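Local coordinates for protein endo-1,3-beta-glucanase, family GH16 (Zobellia galactanivorans, PDB 4CRQ) that probably hydrolyses internal beta-1,3-glucosidic bonds of laminarin, the chain here being the family 16 catalytic module of a longer, modular laminarinase, at residues I116-G130 and Y159-V172. The protein carries 1 engineered substitution. Numbering follows the deposited sequence.
Engineered in segment 116-130: Ser120 (natural residue Glu).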
ATOM      1  N   ILE A 116       1.758   8.031  -1.230  1.00 22.59           N
ATOM      2  CA  ILE A 116       1.050   7.675  -2.464  1.00 20.97           C
ATOM      3  C   ILE A 116       0.424   6.311  -2.217  1.00 22.08           C
ATOM      4  O   ILE A 116       1.143   5.316  -2.098  1.00 22.53           O
ATOM      5  CB  ILE A 116       1.961   7.613  -3.724  1.00 23.38           C
ATOM      6  CG1 ILE A 116       2.778   8.918  -3.901  1.00 25.26           C
ATOM      7  CG2 ILE A 116       1.114   7.286  -4.990  1.00 23.20           C
ATOM      8  CD1 ILE A 116       3.824   8.849  -5.013  1.00 26.85           C
ATOM      9  N   ASP A 117      -0.906   6.272  -2.120  1.00 22.58           N
ATOM     10  CA  ASP A 117      -1.636   5.010  -2.002  1.00 21.42           C
ATOM     11  C   ASP A 117      -1.989   4.558  -3.417  1.00 21.46           C
ATOM     12  O   ASP A 117      -2.861   5.148  -4.057  1.00 23.63           O
ATOM     13  CB  ASP A 117      -2.892   5.169  -1.126  1.00 25.75           C
ATOM     14  CG  ASP A 117      -2.564   5.671   0.271  1.00 30.55           C
ATOM     15  OD1 ASP A 117      -1.559   5.216   0.851  1.00 27.90           O
ATOM     16  OD2 ASP A 117      -3.302   6.515   0.815  1.00 39.88           O
ATOM     17  N   ILE A 118      -1.295   3.514  -3.898  1.00 20.56           N
ATOM     18  CA  ILE A 118      -1.488   3.016  -5.270  1.00 20.56           C
ATOM     19  C   ILE A 118      -2.798   2.225  -5.338  1.00 19.42           C
ATOM     20  O   ILE A 118      -3.612   2.406  -6.257  1.00 22.12           O
ATOM     21  CB  ILE A 118      -0.268   2.190  -5.737  1.00 20.32           C
ATOM     22  CG1 ILE A 118       0.980   3.076  -5.632  1.00 21.34           C
ATOM     23  CG2 ILE A 118      -0.511   1.646  -7.150  1.00 19.84           C
ATOM     24  CD1 ILE A 118       2.255   2.322  -5.908  1.00 20.30           C
ATOM     25  N   MET A 119      -2.993   1.344  -4.355  1.00 19.57           N
ATOM     26  CA  MET A 119      -4.228   0.596  -4.235  1.00 21.62           C
ATOM     27  C   MET A 119      -4.559   0.467  -2.753  1.00 19.65           C
ATOM     28  O   MET A 119      -3.673   0.125  -1.964  1.00 21.89           O
ATOM     29  CB  MET A 119      -4.076  -0.808  -4.867  1.00 21.04           C
ATOM     30  CG  MET A 119      -5.326  -1.718  -4.763  1.00 23.31           C
ATOM     31  SD  MET A 119      -5.675  -2.436  -3.131  1.00 22.78           S
ATOM     32  CE  MET A 119      -4.230  -3.476  -2.851  1.00 23.71           C
ATOM     33  N   SER A 120      -5.815   0.751  -2.382  1.00 20.38           N
ATOM     34  CA  SER A 120      -6.319   0.317  -1.065  1.00 20.13           C
ATOM     35  C   SER A 120      -7.769  -0.144  -1.282  1.00 19.62           C
ATOM     36  O   SER A 120      -8.448   0.285  -2.222  1.00 23.36           O
ATOM     37  CB  SER A 120      -6.179   1.385   0.018  1.00 26.68           C
ATOM     38  OG  SER A 120      -6.954   2.510  -0.301  1.00 28.80           O
ATOM     39  N   ARG A 121      -8.221  -1.054  -0.422  1.00 20.23           N
ATOM     40  CA  ARG A 121      -9.592  -1.549  -0.481  1.00 21.30           C
ATOM     41  C   ARG A 121     -10.049  -1.834   0.930  1.00 19.18           C
ATOM     42  O   ARG A 121      -9.227  -2.174   1.775  1.00 20.98           O
ATOM     43  CB  ARG A 121      -9.666  -2.831  -1.334  1.00 22.50           C
ATOM     44  CG  ARG A 121     -11.088  -3.377  -1.510  1.00 24.14           C
ATOM     45  CD  ARG A 121     -11.051  -4.776  -2.049  1.00 25.67           C
ATOM     46  NE  ARG A 121     -12.394  -5.310  -2.248  1.00 26.98           N
ATOM     47  CZ  ARG A 121     -12.717  -6.591  -2.139  1.00 24.63           C
ATOM     48  NH1 ARG A 121     -11.789  -7.500  -1.810  1.00 24.92           N
ATOM     49  NH2 ARG A 121     -13.981  -6.958  -2.359  1.00 30.04           N
ATOM     50  N   ILE A 122     -11.353  -1.695   1.175  1.00 22.90           N
ATOM     51  CA  ILE A 122     -11.904  -2.108   2.472  1.00 22.12           C
ATOM     52  C   ILE A 122     -13.045  -3.105   2.325  1.00 22.02           C
ATOM     53  O   ILE A 122     -13.829  -3.049   1.342  1.00 25.16           O
ATOM     54  CB  ILE A 122     -12.381  -0.896   3.340  1.00 24.86           C
ATOM     55  CG1 ILE A 122     -13.406  -0.034   2.568  1.00 26.70           C
ATOM     56  CG2 ILE A 122     -11.175  -0.092   3.840  1.00 26.01           C
ATOM     57  CD1 ILE A 122     -14.219   0.898   3.441  1.00 30.86           C
ATOM     58  N   ASN A 123     -13.122  -4.003   3.308  1.00 21.47           N
ATOM     59  CA  ASN A 123     -14.305  -4.870   3.502  1.00 23.13           C
ATOM     60  C   ASN A 123     -14.608  -5.681   2.240  1.00 25.58           C
ATOM     61  O   ASN A 123     -13.695  -6.308   1.723  1.00 25.86           O
ATOM     62  CB  ASN A 123     -15.506  -4.027   4.005  1.00 23.11           C
ATOM     63  CG  ASN A 123     -15.179  -3.253   5.270  1.00 27.00           C
ATOM     64  OD1 ASN A 123     -14.422  -3.736   6.120  1.00 27.43           O
ATOM     65  ND2 ASN A 123     -15.742  -2.057   5.407  1.00 25.56           N
ATOM     66  N   ASN A 124     -15.851  -5.683   1.753  1.00 25.16           N
ATOM     67  CA  ASN A 124     -16.212  -6.411   0.525  1.00 26.45           C
ATOM     68  C   ASN A 124     -16.474  -5.481  -0.657  1.00 31.53           C
ATOM     69  O   ASN A 124     -17.144  -5.889  -1.627  1.00 33.93           O
ATOM     70  CB  ASN A 124     -17.468  -7.286   0.778  1.00 29.06           C
ATOM     71  CG  ASN A 124     -17.224  -8.411   1.761  1.00 32.66           C
ATOM     72  OD1 ASN A 124     -16.414  -9.292   1.506  1.00 35.42           O
ATOM     73  ND2 ASN A 124     -17.929  -8.388   2.891  1.00 34.54           N
ATOM     74  N   ALA A 125     -15.952  -4.245  -0.589  1.00 29.95           N
ATOM     75  CA  ALA A 125     -16.247  -3.208  -1.605  1.00 31.84           C
ATOM     76  C   ALA A 125     -15.864  -3.671  -3.019  1.00 35.98           C
ATOM     77  O   ALA A 125     -14.812  -4.294  -3.213  1.00 33.44           O
ATOM     78  CB  ALA A 125     -15.560  -1.882  -1.271  1.00 31.70           C
ATOM     79  N   LEU A 126     -16.711  -3.391  -4.002  1.00 38.92           N
ATOM     80  CA  LEU A 126     -16.360  -3.795  -5.378  1.00 34.18           C
ATOM     81  C   LEU A 126     -15.680  -2.626  -6.123  1.00 33.29           C
ATOM     82  O   LEU A 126     -15.972  -2.303  -7.268  1.00 32.85           O
ATOM     83  CB  LEU A 126     -17.556  -4.447  -6.114  1.00 35.71           C
ATOM     84  CG  LEU A 126     -18.059  -5.805  -5.556  1.00 35.03           C
ATOM     85  CD1 LEU A 126     -19.216  -6.290  -6.407  1.00 36.59           C
ATOM     86  CD2 LEU A 126     -16.965  -6.890  -5.448  1.00 30.88           C
ATOM     87  N   GLN A 127     -14.748  -2.013  -5.417  1.00 33.68           N
ATOM     88  CA  GLN A 127     -13.968  -0.898  -5.906  1.00 30.54           C
ATOM     89  C   GLN A 127     -12.693  -0.785  -5.109  1.00 27.21           C
ATOM     90  O   GLN A 127     -12.596  -1.277  -3.970  1.00 32.60           O
ATOM     91  CB  GLN A 127     -14.746   0.402  -5.782  1.00 37.22           C
ATOM     92  CG  GLN A 127     -15.264   0.661  -4.383  1.00 43.71           C
ATOM     93  CD  GLN A 127     -16.250   1.789  -4.312  1.00 55.32           C
ATOM     94  OE1 GLN A 127     -16.715   2.323  -5.325  1.00 56.58           O
ATOM     95  NE2 GLN A 127     -16.586   2.164  -3.093  1.00 59.57           N
ATOM     96  N   THR A 128     -11.713  -0.128  -5.709  1.00 25.38           N
ATOM     97  CA  THR A 128     -10.441   0.103  -5.034  1.00 21.57           C
ATOM     98  C   THR A 128     -10.152   1.591  -5.146  1.00 24.17           C
ATOM     99  O   THR A 128     -10.751   2.280  -5.987  1.00 27.22           O
ATOM    100  CB  THR A 128      -9.286  -0.724  -5.636  1.00 22.76           C
ATOM    101  OG1 THR A 128      -9.115  -0.380  -7.025  1.00 26.23           O
ATOM    102  CG2 THR A 128      -9.531  -2.262  -5.485  1.00 24.59           C
ATOM    103  N   HIS A 129      -9.235   2.069  -4.308  1.00 24.18           N
ATOM    104  CA  HIS A 129      -8.902   3.491  -4.226  1.00 23.21           C
ATOM    105  C   HIS A 129      -7.465   3.809  -4.529  1.00 24.09           C
ATOM    106  O   HIS A 129      -6.605   2.941  -4.432  1.00 25.83           O
ATOM    107  CB  HIS A 129      -9.240   3.991  -2.840  1.00 28.32           C
ATOM    108  CG  HIS A 129     -10.715   3.881  -2.482  1.00 30.75           C
ATOM    109  ND1 HIS A 129     -11.512   4.950  -2.396  1.00 36.36           N
ATOM    110  CD2 HIS A 129     -11.517   2.765  -2.190  1.00 35.54           C
ATOM    111  CE1 HIS A 129     -12.772   4.555  -2.053  1.00 36.67           C
ATOM    112  NE2 HIS A 129     -12.768   3.218  -1.935  1.00 37.97           N
ATOM    113  N   GLY A 130      -7.238   5.076  -4.892  1.00 26.58           N
ATOM    114  CA  GLY A 130      -5.936   5.667  -5.189  1.00 25.24           C
ATOM    115  C   GLY A 130      -5.963   7.044  -4.574  1.00 23.54           C
ATOM    116  O   GLY A 130      -6.858   7.837  -4.885  1.00 26.95           O
ATOM    117  N   TYR A 159      -2.353  -3.054 -10.473  1.00 20.28           N
ATOM    118  CA  TYR A 159      -2.560  -1.751  -9.823  1.00 20.17           C
ATOM    119  C   TYR A 159      -1.310  -0.929 -10.030  1.00 20.33           C
ATOM    120  O   TYR A 159      -0.216  -1.409  -9.691  1.00 19.17           O
ATOM    121  CB  TYR A 159      -2.817  -1.944  -8.342  1.00 18.92           C
ATOM    122  CG  TYR A 159      -4.068  -2.763  -8.100  1.00 17.70           C
ATOM    123  CD1 TYR A 159      -5.336  -2.150  -8.151  1.00 20.04           C
ATOM    124  CD2 TYR A 159      -3.999  -4.155  -7.837  1.00 19.10           C
ATOM    125  CE1 TYR A 159      -6.485  -2.889  -7.945  1.00 19.57           C
ATOM    126  CE2 TYR A 159      -5.168  -4.909  -7.619  1.00 19.20           C
ATOM    127  CZ  TYR A 159      -6.416  -4.270  -7.671  1.00 18.74           C
ATOM    128  OH  TYR A 159      -7.608  -4.941  -7.459  1.00 20.02           O
ATOM    129  N   SER A 160      -1.422   0.297 -10.579  1.00 18.93           N
ATOM    130  CA  SER A 160      -0.209   1.071 -10.833  1.00 20.03           C
ATOM    131  C   SER A 160      -0.448   2.562 -10.683  1.00 21.04           C
ATOM    132  O   SER A 160      -1.596   3.031 -10.730  1.00 21.68           O
ATOM    133  CB  SER A 160       0.312   0.773 -12.259  1.00 21.76           C
ATOM    134  OG  SER A 160      -0.624   1.242 -13.219  1.00 26.52           O
ATOM    135  N   VAL A 161       0.653   3.288 -10.510  1.00 19.69           N
ATOM    136  CA  VAL A 161       0.658   4.728 -10.648  1.00 22.03           C
ATOM    137  C   VAL A 161       1.739   5.102 -11.623  1.00 20.10           C
ATOM    138  O   VAL A 161       2.787   4.441 -11.632  1.00 20.62           O
ATOM    139  CB  VAL A 161       0.894   5.510  -9.319  1.00 21.72           C
ATOM    140  CG1 VAL A 161      -0.325   5.411  -8.432  1.00 24.11           C
ATOM    141  CG2 VAL A 161       2.210   5.088  -8.621  1.00 23.11           C
ATOM    142  N   GLU A 162       1.500   6.126 -12.435  1.00 24.11           N
ATOM    143  CA  GLU A 162       2.570   6.760 -13.224  1.00 24.30           C
ATOM    144  C   GLU A 162       2.827   8.109 -12.560  1.00 23.90           C
ATOM    145  O   GLU A 162       1.919   8.947 -12.463  1.00 28.17           O
ATOM    146  CB  GLU A 162       2.199   6.946 -14.682  1.00 26.88           C
ATOM    147  CG  GLU A 162       2.225   5.664 -15.478  1.00 29.54           C
ATOM    148  CD  GLU A 162       1.750   5.824 -16.912  1.00 36.04           C
ATOM    149  OE1 GLU A 162       1.334   6.929 -17.342  1.00 41.29           O
ATOM    150  OE2 GLU A 162       1.788   4.808 -17.622  1.00 43.01           O
ATOM    151  N   TRP A 163       4.062   8.298 -12.101  1.00 24.76           N
ATOM    152  CA  TRP A 163       4.468   9.466 -11.352  1.00 24.67           C
ATOM    153  C   TRP A 163       5.604  10.165 -12.038  1.00 26.13           C
ATOM    154  O   TRP A 163       6.630   9.554 -12.227  1.00 27.23           O
ATOM    155  CB  TRP A 163       4.835   8.960  -9.960  1.00 27.61           C
ATOM    156  CG  TRP A 163       5.569   9.873  -9.011  1.00 26.64           C
ATOM    157  CD1 TRP A 163       5.466  11.267  -8.878  1.00 25.58           C
ATOM    158  CD2 TRP A 163       6.524   9.458  -8.002  1.00 23.39           C
ATOM    159  NE1 TRP A 163       6.290  11.726  -7.880  1.00 27.24           N
ATOM    160  CE2 TRP A 163       6.961  10.684  -7.309  1.00 26.52           C
ATOM    161  CE3 TRP A 163       7.059   8.222  -7.607  1.00 23.29           C
ATOM    162  CZ2 TRP A 163       7.893  10.653  -6.273  1.00 26.60           C
ATOM    163  CZ3 TRP A 163       8.002   8.206  -6.563  1.00 22.72           C
ATOM    164  CH2 TRP A 163       8.409   9.401  -5.911  1.00 24.39           C
ATOM    165  N   ASP A 164       5.418  11.426 -12.432  1.00 27.72           N
ATOM    166  CA  ASP A 164       6.511  12.225 -13.013  1.00 29.02           C
ATOM    167  C   ASP A 164       6.613  13.547 -12.234  1.00 29.97           C
ATOM    168  O   ASP A 164       5.919  13.739 -11.215  1.00 29.57           O
ATOM    169  CB  ASP A 164       6.312  12.429 -14.524  1.00 31.05           C
ATOM    170  CG  ASP A 164       5.049  13.180 -14.873  1.00 32.07           C
ATOM    171  OD1 ASP A 164       4.513  13.999 -14.098  1.00 34.12           O
ATOM    172  OD2 ASP A 164       4.607  12.901 -15.991  1.00 42.83           O
ATOM    173  N   ALA A 165       7.456  14.461 -12.706  1.00 30.67           N
ATOM    174  CA  ALA A 165       7.625  15.755 -12.039  1.00 31.84           C
ATOM    175  C   ALA A 165       6.328  16.599 -11.983  1.00 34.13           C
ATOM    176  O   ALA A 165       6.182  17.459 -11.113  1.00 37.60           O
ATOM    177  CB  ALA A 165       8.748  16.537 -12.707  1.00 35.42           C
ATOM    178  N   ASN A 166       5.394  16.340 -12.897  1.00 32.85           N
ATOM    179  CA  ASN A 166       4.169  17.158 -13.037  1.00 34.12           C
ATOM    180  C   ASN A 166       2.858  16.556 -12.551  1.00 31.85           C
ATOM    181  O   ASN A 166       1.910  17.302 -12.266  1.00 33.39           O
ATOM    182  CB  ASN A 166       3.996  17.560 -14.510  1.00 39.32           C
ATOM    183  CG  ASN A 166       5.099  18.471 -14.992  1.00 44.19           C
ATOM    184  OD1 ASN A 166       5.513  19.393 -14.287  1.00 46.81           O
ATOM    185  ND2 ASN A 166       5.587  18.218 -16.196  1.00 47.12           N
ATOM    186  N   SER A 167       2.781  15.230 -12.454  1.00 30.52           N
ATOM    187  CA  SER A 167       1.519  14.592 -12.082  1.00 28.99           C
ATOM    188  C   SER A 167       1.698  13.208 -11.508  1.00 26.07           C
ATOM    189  O   SER A 167       2.763  12.612 -11.659  1.00 28.93           O
ATOM    190  CB  SER A 167       0.615  14.470 -13.328  1.00 32.97           C
ATOM    191  OG  SER A 167       1.214  13.620 -14.300  1.00 36.15           O
ATOM    192  N   ILE A 168       0.656  12.707 -10.845  1.00 27.87           N
ATOM    193  CA  ILE A 168       0.579  11.275 -10.479  1.00 25.17           C
ATOM    194  C   ILE A 168      -0.734  10.840 -11.112  1.00 26.18           C
ATOM    195  O   ILE A 168      -1.766  11.522 -10.950  1.00 28.70           O
ATOM    196  CB  ILE A 168       0.609  11.005  -8.965  1.00 26.46           C
ATOM    197  CG1 ILE A 168       1.926  11.524  -8.372  1.00 27.69           C
ATOM    198  CG2 ILE A 168       0.409   9.508  -8.647  1.00 25.68           C
ATOM    199  CD1 ILE A 168       1.941  11.688  -6.859  1.00 27.80           C
ATOM    200  N   LYS A 169      -0.697   9.710 -11.808  1.00 26.54           N
ATOM    201  CA  LYS A 169      -1.887   9.117 -12.417  1.00 25.75           C
ATOM    202  C   LYS A 169      -2.043   7.713 -11.850  1.00 24.18           C
ATOM    203  O   LYS A 169      -1.036   7.010 -11.689  1.00 23.67           O
ATOM    204  CB  LYS A 169      -1.766   9.081 -13.948  1.00 27.43           C
ATOM    205  CG  LYS A 169      -1.608  10.441 -14.640  1.00 31.45           C
ATOM    206  CD  LYS A 169      -1.243  10.204 -16.099  1.00 34.23           C
ATOM    207  CE  LYS A 169      -0.623  11.416 -16.787  1.00 46.37           C
ATOM    208  NZ  LYS A 169      -1.607  12.218 -17.533  1.00 50.82           N
ATOM    209  N   TRP A 170      -3.285   7.295 -11.572  1.00 25.92           N
ATOM    210  CA  TRP A 170      -3.585   5.945 -11.075  1.00 23.78           C
ATOM    211  C   TRP A 170      -4.317   5.138 -12.114  1.00 26.39           C
ATOM    212  O   TRP A 170      -5.123   5.685 -12.893  1.00 26.74           O
ATOM    213  CB  TRP A 170      -4.474   5.991  -9.830  1.00 24.37           C
ATOM    214  CG  TRP A 170      -3.830   6.497  -8.573  1.00 23.05           C
ATOM    215  CD1 TRP A 170      -3.372   5.751  -7.492  1.00 22.40           C
ATOM    216  CD2 TRP A 170      -3.558   7.895  -8.221  1.00 23.70           C
ATOM    217  NE1 TRP A 170      -2.842   6.558  -6.529  1.00 24.76           N
ATOM    218  CE2 TRP A 170      -2.923   7.864  -6.897  1.00 23.93           C
ATOM    219  CE3 TRP A 170      -3.771   9.135  -8.849  1.00 28.80           C
ATOM    220  CZ2 TRP A 170      -2.523   9.030  -6.240  1.00 26.63           C
ATOM    221  CZ3 TRP A 170      -3.367  10.302  -8.178  1.00 27.98           C
ATOM    222  CH2 TRP A 170      -2.753  10.247  -6.904  1.00 26.65           C
ATOM    223  N   PHE A 171      -4.066   3.826 -12.098  1.00 23.92           N
ATOM    224  CA  PHE A 171      -4.649   2.878 -13.042  1.00 24.56           C
ATOM    225  C   PHE A 171      -4.975   1.557 -12.376  1.00 23.32           C
ATOM    226  O   PHE A 171      -4.276   1.144 -11.436  1.00 22.53           O
ATOM    227  CB  PHE A 171      -3.653   2.558 -14.175  1.00 24.01           C
ATOM    228  CG  PHE A 171      -3.068   3.781 -14.872  1.00 24.43           C
ATOM    229  CD1 PHE A 171      -1.944   4.443 -14.333  1.00 24.37           C
ATOM    230  CD2 PHE A 171      -3.625   4.276 -16.064  1.00 27.87           C
ATOM    231  CE1 PHE A 171      -1.392   5.564 -14.967  1.00 27.05           C
ATOM    232  CE2 PHE A 171      -3.075   5.405 -16.702  1.00 28.71           C
ATOM    233  CZ  PHE A 171      -1.962   6.048 -16.156  1.00 27.11           C
ATOM    234  N   VAL A 172      -6.032   0.912 -12.876  1.00 24.88           N
ATOM    235  CA  VAL A 172      -6.321  -0.483 -12.546  1.00 22.55           C
ATOM    236  C   VAL A 172      -6.446  -1.093 -13.915  1.00 25.54           C
ATOM    237  O   VAL A 172      -7.244  -0.587 -14.735  1.00 26.38           O
ATOM    238  CB  VAL A 172      -7.583  -0.735 -11.682  1.00 21.24           C
ATOM    239  CG1 VAL A 172      -7.870  -2.248 -11.578  1.00 25.07           C
ATOM    240  CG2 VAL A 172      -7.405  -0.127 -10.305  1.00 25.24           C
TER
HETATM  241  O   HOH W   1      -4.579   1.252  -8.569  1.00 24.81           O
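Trp170 and Tyr159, on the antiparallel strands 159-163 and 167-172, pack against Gly130 and Met119 of segment 116-130, facing each other across the interior of the beta-sandwich (jelly roll) of glycoside hydrolase family 16. The indole of Trp170 fills the middle. Gly130 CA lies over its five-membered ring, 3.7 Å from the centroid, while Val161 CG1 and Ile168 CG2 cover the opposite face. With CG turned beside its own backbone N (chi1 -71°), the ring edge reaches the backbone just before the classic bulge of Ile118 and Met119 opposite Phe98. Trp170 NE1 gives a bent hydrogen bond to Asp117 O, 2.8 Å long with an N-H...O angle of 142°, from above the carbonyl plane. A leucine in place of Trp170 would probably leave Asp117 O without this donor and open a gap between Gly130 and Val161. Farther along, Ile116 CD1 meets Ile168 CD1 tip to tip at 3.9 Å and sits over the six-membered ring of Trp163, whose NE1 bonds Phe192 O. Ile118 crosses Val161 at about a right angle, its CG1 3.8 Å from Val161 CG2. At the other end Met119 swings CG anti to its backbone N (chi1 178°) and lays it over Tyr159, 3.6 Å from the ring centroid; SD stands higher above the same face. Thr128 adds a flank, its OG1 at the Tyr159 ring edge and near Val172 CG2, and a water lies within hydrogen-bonding distance of both Ile118 O and Phe171 O. The loose, solvent side is the 122-126 loop: its type II' turn Ile122-Ala125, with exposed Asn124, touches nothing on 159-172. Arg121 probably steadies this turn, gripping Ala125 O side-on with NE at 2.8 Å and NH2 at 2.9 Å.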